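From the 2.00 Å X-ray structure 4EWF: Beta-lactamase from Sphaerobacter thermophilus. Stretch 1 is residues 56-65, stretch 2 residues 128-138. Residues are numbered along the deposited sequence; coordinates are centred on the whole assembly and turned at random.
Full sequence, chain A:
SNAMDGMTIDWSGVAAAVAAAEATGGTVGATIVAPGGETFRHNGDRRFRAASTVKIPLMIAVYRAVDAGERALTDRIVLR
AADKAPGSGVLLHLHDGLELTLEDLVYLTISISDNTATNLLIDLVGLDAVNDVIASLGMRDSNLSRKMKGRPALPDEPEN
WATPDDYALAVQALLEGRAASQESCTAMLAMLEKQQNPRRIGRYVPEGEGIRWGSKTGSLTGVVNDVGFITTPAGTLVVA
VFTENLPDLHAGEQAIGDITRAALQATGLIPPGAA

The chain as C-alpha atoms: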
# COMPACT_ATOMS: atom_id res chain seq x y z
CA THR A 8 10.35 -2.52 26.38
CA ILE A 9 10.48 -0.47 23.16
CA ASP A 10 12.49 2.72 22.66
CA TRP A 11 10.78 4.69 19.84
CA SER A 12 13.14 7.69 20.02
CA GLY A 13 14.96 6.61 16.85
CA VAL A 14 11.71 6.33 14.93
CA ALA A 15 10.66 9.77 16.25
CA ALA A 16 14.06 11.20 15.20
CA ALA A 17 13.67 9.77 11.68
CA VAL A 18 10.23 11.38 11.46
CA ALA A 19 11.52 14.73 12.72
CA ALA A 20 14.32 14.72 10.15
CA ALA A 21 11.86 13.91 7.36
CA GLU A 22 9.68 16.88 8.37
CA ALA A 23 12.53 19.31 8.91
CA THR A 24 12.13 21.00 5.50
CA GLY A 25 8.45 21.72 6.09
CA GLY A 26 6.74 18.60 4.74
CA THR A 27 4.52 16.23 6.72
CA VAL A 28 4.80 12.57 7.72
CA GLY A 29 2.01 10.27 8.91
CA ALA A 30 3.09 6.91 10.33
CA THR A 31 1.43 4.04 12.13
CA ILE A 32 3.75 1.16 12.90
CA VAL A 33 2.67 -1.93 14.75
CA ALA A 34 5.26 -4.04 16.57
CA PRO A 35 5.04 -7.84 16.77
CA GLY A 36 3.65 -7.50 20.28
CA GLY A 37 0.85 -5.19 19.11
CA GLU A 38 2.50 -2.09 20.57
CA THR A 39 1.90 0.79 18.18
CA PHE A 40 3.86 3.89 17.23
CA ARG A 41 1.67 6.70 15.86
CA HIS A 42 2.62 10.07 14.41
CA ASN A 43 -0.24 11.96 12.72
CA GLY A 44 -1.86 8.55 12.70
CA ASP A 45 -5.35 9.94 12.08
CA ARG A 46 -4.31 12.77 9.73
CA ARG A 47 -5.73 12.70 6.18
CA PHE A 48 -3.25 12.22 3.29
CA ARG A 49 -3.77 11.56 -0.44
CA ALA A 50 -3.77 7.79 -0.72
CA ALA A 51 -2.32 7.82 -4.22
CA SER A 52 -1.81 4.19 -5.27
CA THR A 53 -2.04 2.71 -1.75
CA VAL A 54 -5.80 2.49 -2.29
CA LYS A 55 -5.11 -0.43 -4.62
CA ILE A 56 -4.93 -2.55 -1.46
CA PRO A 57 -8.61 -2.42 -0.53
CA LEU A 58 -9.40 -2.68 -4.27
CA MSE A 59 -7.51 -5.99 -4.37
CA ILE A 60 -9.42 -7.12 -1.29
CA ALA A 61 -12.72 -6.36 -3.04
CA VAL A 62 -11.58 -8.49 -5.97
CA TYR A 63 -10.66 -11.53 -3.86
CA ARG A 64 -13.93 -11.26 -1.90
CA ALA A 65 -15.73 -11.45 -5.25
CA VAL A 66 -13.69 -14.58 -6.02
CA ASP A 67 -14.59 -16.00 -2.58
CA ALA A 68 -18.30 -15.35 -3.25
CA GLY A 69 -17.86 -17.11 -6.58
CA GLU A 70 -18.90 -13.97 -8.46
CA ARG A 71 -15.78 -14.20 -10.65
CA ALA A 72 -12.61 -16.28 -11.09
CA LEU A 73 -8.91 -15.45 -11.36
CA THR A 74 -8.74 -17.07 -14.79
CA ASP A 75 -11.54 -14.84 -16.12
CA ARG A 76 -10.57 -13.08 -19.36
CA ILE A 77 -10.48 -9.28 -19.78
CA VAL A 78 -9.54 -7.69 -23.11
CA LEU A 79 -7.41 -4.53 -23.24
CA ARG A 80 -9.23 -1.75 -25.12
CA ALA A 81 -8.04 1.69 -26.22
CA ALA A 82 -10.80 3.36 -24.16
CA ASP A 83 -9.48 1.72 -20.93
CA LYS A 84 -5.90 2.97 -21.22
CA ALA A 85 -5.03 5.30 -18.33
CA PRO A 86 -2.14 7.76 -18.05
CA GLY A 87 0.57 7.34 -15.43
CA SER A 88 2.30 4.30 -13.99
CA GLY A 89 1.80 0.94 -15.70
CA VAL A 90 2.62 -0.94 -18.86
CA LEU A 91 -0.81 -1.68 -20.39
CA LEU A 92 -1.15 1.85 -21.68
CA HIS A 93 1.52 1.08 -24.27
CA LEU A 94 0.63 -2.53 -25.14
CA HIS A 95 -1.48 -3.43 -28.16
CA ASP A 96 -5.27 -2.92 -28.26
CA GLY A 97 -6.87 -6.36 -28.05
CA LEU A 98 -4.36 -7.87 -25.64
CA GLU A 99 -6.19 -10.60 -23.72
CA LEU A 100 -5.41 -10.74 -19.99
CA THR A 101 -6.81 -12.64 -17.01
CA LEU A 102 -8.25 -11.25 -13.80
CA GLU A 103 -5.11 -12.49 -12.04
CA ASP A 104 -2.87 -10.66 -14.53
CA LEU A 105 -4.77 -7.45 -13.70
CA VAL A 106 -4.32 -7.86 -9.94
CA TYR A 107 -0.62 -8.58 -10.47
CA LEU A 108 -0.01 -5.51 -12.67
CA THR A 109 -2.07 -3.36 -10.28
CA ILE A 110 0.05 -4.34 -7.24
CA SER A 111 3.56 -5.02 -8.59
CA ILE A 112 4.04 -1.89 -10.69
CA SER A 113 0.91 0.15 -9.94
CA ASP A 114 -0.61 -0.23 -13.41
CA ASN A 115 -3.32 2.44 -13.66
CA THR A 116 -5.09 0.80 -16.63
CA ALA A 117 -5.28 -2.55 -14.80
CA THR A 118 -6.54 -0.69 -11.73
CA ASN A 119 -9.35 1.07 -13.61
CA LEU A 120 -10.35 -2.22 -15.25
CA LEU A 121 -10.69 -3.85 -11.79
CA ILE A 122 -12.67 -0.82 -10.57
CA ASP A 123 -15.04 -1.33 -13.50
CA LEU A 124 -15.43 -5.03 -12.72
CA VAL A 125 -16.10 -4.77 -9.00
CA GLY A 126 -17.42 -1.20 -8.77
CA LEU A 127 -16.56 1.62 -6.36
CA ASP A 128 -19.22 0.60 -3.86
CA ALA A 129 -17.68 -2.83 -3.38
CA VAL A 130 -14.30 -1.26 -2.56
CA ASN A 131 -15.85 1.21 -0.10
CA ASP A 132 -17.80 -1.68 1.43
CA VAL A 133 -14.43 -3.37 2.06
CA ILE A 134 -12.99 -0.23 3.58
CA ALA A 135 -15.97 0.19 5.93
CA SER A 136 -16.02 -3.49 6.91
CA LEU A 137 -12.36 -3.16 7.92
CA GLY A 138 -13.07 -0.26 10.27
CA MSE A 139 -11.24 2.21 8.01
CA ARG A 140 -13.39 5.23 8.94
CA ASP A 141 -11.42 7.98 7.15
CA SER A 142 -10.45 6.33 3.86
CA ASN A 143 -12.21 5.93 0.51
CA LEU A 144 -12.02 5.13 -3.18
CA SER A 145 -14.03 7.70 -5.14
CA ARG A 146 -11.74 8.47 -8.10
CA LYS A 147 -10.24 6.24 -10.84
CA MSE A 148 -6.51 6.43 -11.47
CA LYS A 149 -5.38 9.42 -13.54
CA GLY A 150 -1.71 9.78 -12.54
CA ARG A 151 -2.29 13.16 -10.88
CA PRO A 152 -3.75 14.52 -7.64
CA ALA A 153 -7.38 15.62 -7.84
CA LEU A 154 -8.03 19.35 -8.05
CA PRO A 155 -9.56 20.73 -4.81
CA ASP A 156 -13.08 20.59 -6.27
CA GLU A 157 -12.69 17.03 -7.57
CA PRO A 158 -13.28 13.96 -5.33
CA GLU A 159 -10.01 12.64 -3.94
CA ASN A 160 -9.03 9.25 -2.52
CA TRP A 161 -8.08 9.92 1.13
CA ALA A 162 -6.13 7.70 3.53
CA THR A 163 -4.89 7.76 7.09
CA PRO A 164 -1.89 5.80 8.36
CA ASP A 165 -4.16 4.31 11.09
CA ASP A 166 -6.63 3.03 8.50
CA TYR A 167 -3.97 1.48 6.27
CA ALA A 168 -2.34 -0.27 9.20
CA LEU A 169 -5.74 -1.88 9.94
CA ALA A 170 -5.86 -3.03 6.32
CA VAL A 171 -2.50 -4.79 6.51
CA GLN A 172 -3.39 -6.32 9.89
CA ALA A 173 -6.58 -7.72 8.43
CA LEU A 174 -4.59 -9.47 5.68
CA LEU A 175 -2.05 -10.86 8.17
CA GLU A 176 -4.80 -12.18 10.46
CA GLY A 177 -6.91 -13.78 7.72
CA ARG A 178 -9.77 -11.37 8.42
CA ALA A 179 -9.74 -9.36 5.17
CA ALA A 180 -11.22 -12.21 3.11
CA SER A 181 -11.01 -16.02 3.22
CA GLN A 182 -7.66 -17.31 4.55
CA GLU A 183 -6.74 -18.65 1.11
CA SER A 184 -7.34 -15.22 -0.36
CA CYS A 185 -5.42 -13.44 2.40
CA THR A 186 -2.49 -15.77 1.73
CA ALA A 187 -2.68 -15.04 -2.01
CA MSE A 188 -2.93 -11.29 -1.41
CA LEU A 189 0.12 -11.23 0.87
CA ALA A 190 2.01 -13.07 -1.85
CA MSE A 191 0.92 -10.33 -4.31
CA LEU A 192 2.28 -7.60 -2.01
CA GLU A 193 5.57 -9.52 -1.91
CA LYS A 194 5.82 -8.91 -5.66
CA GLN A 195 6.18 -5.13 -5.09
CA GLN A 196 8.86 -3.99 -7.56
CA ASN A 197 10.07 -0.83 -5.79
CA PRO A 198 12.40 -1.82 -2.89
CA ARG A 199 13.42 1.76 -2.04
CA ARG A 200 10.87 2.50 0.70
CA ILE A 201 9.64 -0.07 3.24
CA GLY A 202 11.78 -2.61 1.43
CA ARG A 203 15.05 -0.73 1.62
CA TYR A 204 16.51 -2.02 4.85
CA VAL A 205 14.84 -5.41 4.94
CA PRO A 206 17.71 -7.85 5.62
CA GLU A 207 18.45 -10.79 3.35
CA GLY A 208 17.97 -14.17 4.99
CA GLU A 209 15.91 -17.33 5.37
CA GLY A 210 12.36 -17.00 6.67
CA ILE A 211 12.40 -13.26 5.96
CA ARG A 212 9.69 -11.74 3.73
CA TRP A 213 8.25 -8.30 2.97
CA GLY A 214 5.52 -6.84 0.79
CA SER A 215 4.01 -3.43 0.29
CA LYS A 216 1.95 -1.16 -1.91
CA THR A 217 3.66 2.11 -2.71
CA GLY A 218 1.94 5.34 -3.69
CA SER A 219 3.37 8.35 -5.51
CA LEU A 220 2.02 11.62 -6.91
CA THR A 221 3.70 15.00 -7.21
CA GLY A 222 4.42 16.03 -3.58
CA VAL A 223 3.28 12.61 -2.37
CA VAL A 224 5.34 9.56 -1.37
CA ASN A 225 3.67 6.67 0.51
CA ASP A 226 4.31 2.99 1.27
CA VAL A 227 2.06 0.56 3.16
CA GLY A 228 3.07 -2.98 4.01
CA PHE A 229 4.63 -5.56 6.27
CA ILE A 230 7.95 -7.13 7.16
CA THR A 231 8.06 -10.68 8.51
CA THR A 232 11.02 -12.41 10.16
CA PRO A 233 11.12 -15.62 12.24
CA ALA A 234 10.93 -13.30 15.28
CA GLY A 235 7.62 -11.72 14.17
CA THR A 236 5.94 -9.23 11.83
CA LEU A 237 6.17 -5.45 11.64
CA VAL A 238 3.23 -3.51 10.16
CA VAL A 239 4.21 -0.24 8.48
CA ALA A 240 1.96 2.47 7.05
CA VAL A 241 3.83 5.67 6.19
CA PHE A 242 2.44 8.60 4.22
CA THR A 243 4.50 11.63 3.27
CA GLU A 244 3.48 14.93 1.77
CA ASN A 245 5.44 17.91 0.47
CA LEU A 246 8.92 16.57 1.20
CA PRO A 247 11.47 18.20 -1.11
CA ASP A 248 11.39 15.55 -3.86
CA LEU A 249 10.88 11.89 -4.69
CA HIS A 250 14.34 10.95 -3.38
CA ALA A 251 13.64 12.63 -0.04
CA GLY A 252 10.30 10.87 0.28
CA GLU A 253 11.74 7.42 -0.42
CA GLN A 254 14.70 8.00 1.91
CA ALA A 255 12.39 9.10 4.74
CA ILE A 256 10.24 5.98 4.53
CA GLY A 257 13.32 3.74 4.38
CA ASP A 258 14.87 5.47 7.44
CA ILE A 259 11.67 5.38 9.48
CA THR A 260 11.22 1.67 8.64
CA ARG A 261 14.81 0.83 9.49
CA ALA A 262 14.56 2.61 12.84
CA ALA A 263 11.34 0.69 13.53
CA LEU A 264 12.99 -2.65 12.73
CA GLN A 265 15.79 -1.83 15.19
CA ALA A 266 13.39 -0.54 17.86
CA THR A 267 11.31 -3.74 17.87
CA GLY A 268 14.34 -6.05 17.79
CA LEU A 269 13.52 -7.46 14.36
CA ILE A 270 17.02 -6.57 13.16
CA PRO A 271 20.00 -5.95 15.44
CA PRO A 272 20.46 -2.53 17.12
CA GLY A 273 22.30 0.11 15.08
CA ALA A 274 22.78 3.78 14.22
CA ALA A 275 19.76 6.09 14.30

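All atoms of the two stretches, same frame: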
# COMPACT_ATOMS: atom_id res chain seq x y z
N ILE A 56 -4.84 -1.45 -2.42
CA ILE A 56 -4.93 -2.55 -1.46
C ILE A 56 -6.38 -2.95 -1.21
O ILE A 56 -6.76 -4.08 -1.46
CB ILE A 56 -4.22 -2.22 -0.13
CG1 ILE A 56 -2.69 -2.22 -0.32
CG2 ILE A 56 -4.63 -3.22 0.98
CD1 ILE A 56 -1.92 -1.67 0.90
N PRO A 57 -7.21 -2.02 -0.71
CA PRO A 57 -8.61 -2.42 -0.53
C PRO A 57 -9.29 -2.80 -1.84
O PRO A 57 -10.22 -3.59 -1.80
CB PRO A 57 -9.26 -1.17 0.09
CG PRO A 57 -8.33 -0.04 -0.22
CD PRO A 57 -6.95 -0.65 -0.23
N LEU A 58 -8.85 -2.26 -2.97
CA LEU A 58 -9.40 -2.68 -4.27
C LEU A 58 -9.12 -4.18 -4.50
O LEU A 58 -10.01 -4.95 -4.88
CB LEU A 58 -8.80 -1.85 -5.42
CG LEU A 58 -9.08 -2.34 -6.85
CD1 LEU A 58 -10.57 -2.37 -7.17
CD2 LEU A 58 -8.32 -1.49 -7.87
N MSE A 59 -7.87 -4.59 -4.26
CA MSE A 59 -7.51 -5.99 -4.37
C MSE A 59 -8.39 -6.85 -3.45
O MSE A 59 -8.85 -7.92 -3.83
CB MSE A 59 -6.04 -6.20 -4.01
CG MSE A 59 -5.60 -7.67 -4.01
SE MSE A 59 -3.70 -7.82 -3.58
CE MSE A 59 -3.64 -6.98 -1.87
N ILE A 60 -8.61 -6.37 -2.23
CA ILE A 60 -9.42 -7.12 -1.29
C ILE A 60 -10.83 -7.31 -1.86
O ILE A 60 -11.42 -8.39 -1.76
CB ILE A 60 -9.45 -6.46 0.11
CG1 ILE A 60 -8.04 -6.47 0.71
CG2 ILE A 60 -10.42 -7.20 1.02
CD1 ILE A 60 -7.86 -5.58 1.98
N ALA A 61 -11.37 -6.26 -2.47
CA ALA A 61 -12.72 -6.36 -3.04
C ALA A 61 -12.75 -7.43 -4.12
O ALA A 61 -13.71 -8.20 -4.23
CB ALA A 61 -13.18 -5.02 -3.60
N VAL A 62 -11.69 -7.47 -4.92
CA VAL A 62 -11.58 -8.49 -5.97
C VAL A 62 -11.58 -9.91 -5.39
O VAL A 62 -12.37 -10.76 -5.82
CB VAL A 62 -10.32 -8.26 -6.83
CG1 VAL A 62 -10.12 -9.43 -7.77
CG2 VAL A 62 -10.44 -6.95 -7.60
N TYR A 63 -10.71 -10.18 -4.42
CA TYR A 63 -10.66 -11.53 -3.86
C TYR A 63 -11.95 -11.93 -3.13
O TYR A 63 -12.31 -13.11 -3.12
CB TYR A 63 -9.42 -11.75 -2.98
CG TYR A 63 -8.16 -11.94 -3.80
CD1 TYR A 63 -7.69 -13.22 -4.08
CD2 TYR A 63 -7.48 -10.86 -4.34
CE1 TYR A 63 -6.55 -13.42 -4.85
CE2 TYR A 63 -6.34 -11.04 -5.11
CZ TYR A 63 -5.88 -12.32 -5.36
OH TYR A 63 -4.75 -12.51 -6.13
N ARG A 64 -12.64 -10.96 -2.53
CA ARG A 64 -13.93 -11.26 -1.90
C ARG A 64 -14.95 -11.69 -2.95
O ARG A 64 -15.78 -12.56 -2.70
CB ARG A 64 -14.46 -10.05 -1.13
CG ARG A 64 -13.69 -9.73 0.13
CD ARG A 64 -14.50 -8.84 1.05
NE ARG A 64 -13.75 -8.49 2.24
CZ ARG A 64 -14.14 -7.59 3.14
NH1 ARG A 64 -15.28 -6.93 2.97
NH2 ARG A 64 -13.38 -7.34 4.20
N ALA A 65 -14.87 -11.06 -4.13
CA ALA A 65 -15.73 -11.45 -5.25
C ALA A 65 -15.41 -12.89 -5.67
O ALA A 65 -16.32 -13.67 -5.99
CB ALA A 65 -15.53 -10.49 -6.43
N ASP A 128 -18.49 0.91 -5.08
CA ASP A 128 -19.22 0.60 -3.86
C ASP A 128 -18.64 -0.61 -3.15
O ASP A 128 -18.54 -0.63 -1.92
CB ASP A 128 -20.70 0.39 -4.15
CG ASP A 128 -21.44 1.71 -4.34
OD1 ASP A 128 -21.56 2.17 -5.49
OD2 ASP A 128 -21.89 2.28 -3.32
N ALA A 129 -18.25 -1.61 -3.94
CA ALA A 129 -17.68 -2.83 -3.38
C ALA A 129 -16.35 -2.54 -2.67
O ALA A 129 -16.04 -3.14 -1.65
CB ALA A 129 -17.50 -3.90 -4.45
N VAL A 130 -15.57 -1.60 -3.20
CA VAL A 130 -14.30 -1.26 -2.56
C VAL A 130 -14.56 -0.48 -1.26
O VAL A 130 -13.98 -0.77 -0.21
CB VAL A 130 -13.39 -0.46 -3.50
CG1 VAL A 130 -12.06 -0.15 -2.82
CG2 VAL A 130 -13.15 -1.24 -4.80
N ASN A 131 -15.47 0.47 -1.31
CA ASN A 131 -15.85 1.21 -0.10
C ASN A 131 -16.53 0.33 0.95
O ASN A 131 -16.34 0.55 2.16
CB ASN A 131 -16.66 2.45 -0.46
CG ASN A 131 -15.80 3.53 -1.13
OD1 ASN A 131 -14.81 3.97 -0.57
ND2 ASN A 131 -16.15 3.91 -2.35
N ASP A 132 -17.27 -0.68 0.51
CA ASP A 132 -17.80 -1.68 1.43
C ASP A 132 -16.65 -2.39 2.15
O ASP A 132 -16.72 -2.63 3.36
CB ASP A 132 -18.71 -2.68 0.72
CG ASP A 132 -20.03 -2.06 0.27
OD1 ASP A 132 -20.40 -0.98 0.79
OD2 ASP A 132 -20.72 -2.65 -0.60
N VAL A 133 -15.59 -2.73 1.42
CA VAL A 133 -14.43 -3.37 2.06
C VAL A 133 -13.84 -2.45 3.12
O VAL A 133 -13.58 -2.85 4.27
CB VAL A 133 -13.32 -3.70 1.05
CG1 VAL A 133 -11.99 -3.93 1.77
CG2 VAL A 133 -13.71 -4.92 0.22
N ILE A 134 -13.62 -1.21 2.72
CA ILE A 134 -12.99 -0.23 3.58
C ILE A 134 -13.79 -0.07 4.87
O ILE A 134 -13.22 -0.06 5.96
CB ILE A 134 -12.83 1.12 2.83
CG1 ILE A 134 -11.78 0.97 1.72
CG2 ILE A 134 -12.42 2.23 3.80
CD1 ILE A 134 -11.80 2.11 0.74
N ALA A 135 -15.12 0.01 4.75
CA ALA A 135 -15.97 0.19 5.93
C ALA A 135 -15.95 -1.05 6.81
O ALA A 135 -15.92 -0.96 8.05
CB ALA A 135 -17.43 0.52 5.50
N SER A 136 -15.99 -2.22 6.18
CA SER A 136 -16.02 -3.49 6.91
C SER A 136 -14.70 -3.71 7.65
O SER A 136 -14.64 -4.50 8.59
CB SER A 136 -16.26 -4.67 5.96
OG SER A 136 -15.06 -4.97 5.26
N LEU A 137 -13.65 -3.02 7.24
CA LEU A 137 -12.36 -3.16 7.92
C LEU A 137 -12.14 -2.12 9.02
O LEU A 137 -11.07 -2.05 9.62
CB LEU A 137 -11.20 -3.12 6.92
CG LEU A 137 -11.13 -4.33 5.98
CD1 LEU A 137 -9.90 -4.23 5.09
CD2 LEU A 137 -11.12 -5.61 6.79
N GLY A 138 -13.16 -1.30 9.26
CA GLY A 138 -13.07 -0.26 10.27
C GLY A 138 -12.22 0.93 9.84
O GLY A 138 -11.76 1.70 10.68

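A single serine hydroxyl anchors the polar end of this contact: both terminal nitrogens of Arg64 converge on Ser136 OG, with NH1 at 3.0 Å and NH2 at 3.1 Å from that oxygen. The hydroxyl accepts both bonds while donating its own hydrogen within its helix, from Ser136 OG to Val133 O at 2.8 Å. A chi1 of 77° (p) folds the serine side chain back onto the preceding turn and leaves the oxygen within reach of both Arg64 NH1 and Arg64 NH2.

The arrangement illustrates a general principle of helix packing: where two helices cross steeply, small and branched side chains fill the crossing point, and a long polar side chain can close the margin. Here the helix of residues 56-65 and that of residues 128-136 run at 103° to each other, with axes only 8.4 Å apart at closest approach. Such an angle confines the contact to a compact patch, and the two stretches bury 440 Å² between them.

Ala61 makes the close approach possible. Its CA lies 5.4 Å from the CA of Val130, and its methyl, directed toward the other helix, takes up little room: Ala61 CB is 4.0 Å from Val130 CG2 and 3.9 Å from Val133 CG2. The neighbouring backbone is also within reach, with Ala61 CB 3.9 Å from Ala129 O.

Val133 is the knob of the interface. It points toward the first helix and sits in a hole formed by Pro57, Ile60, Ala61 and Arg64, and it has more surface covered by the partner stretch than any other residue. Its forked side chain, held at chi1 161° (t), serves two parts of that hole. Val133 CG1 packs 3.7 Å from Ile60 CG2 and 4.2 Å from Pro57 CB, whereas Val133 CG2 lies 3.7 Å from Ala61 CA and beneath one face of the Arg64 guanidinium, 3.8 Å from NH1. The planar group thus has Val133 CG2 over one face, while Ser136 OG and Leu137 CD2 lie at its edge.

On the flank formed by Pro57 and Leu58, the compact proline ring fits against three branched residues, and its closest side-chain approach is Pro57 CB to Ile134 CG1 at 3.7 Å. The CA-to-CB bond of Ile134 points sideways, but the end of its side chain comes nearer. Leu58 starts away from the partner, yet its length carries Leu58 CD1 to within 3.7 Å of Val130 CG2.

Leu137 extends the apolar surface beyond the helix end, placing CD1 4.0 Å from Ile60 CD1 and CD2 3.8 Å from Arg64 NH2. Gly138 then ends the turn in a Schellman motif, its N bonded to Ala135 O at 3.0 Å; its phi of 75° is a conformation that favours glycine. Buried hydrocarbon thus fills the crossing, and the partly exposed Arg64 brings its charge to the margin, where a hydroxyl can receive its hydrogens.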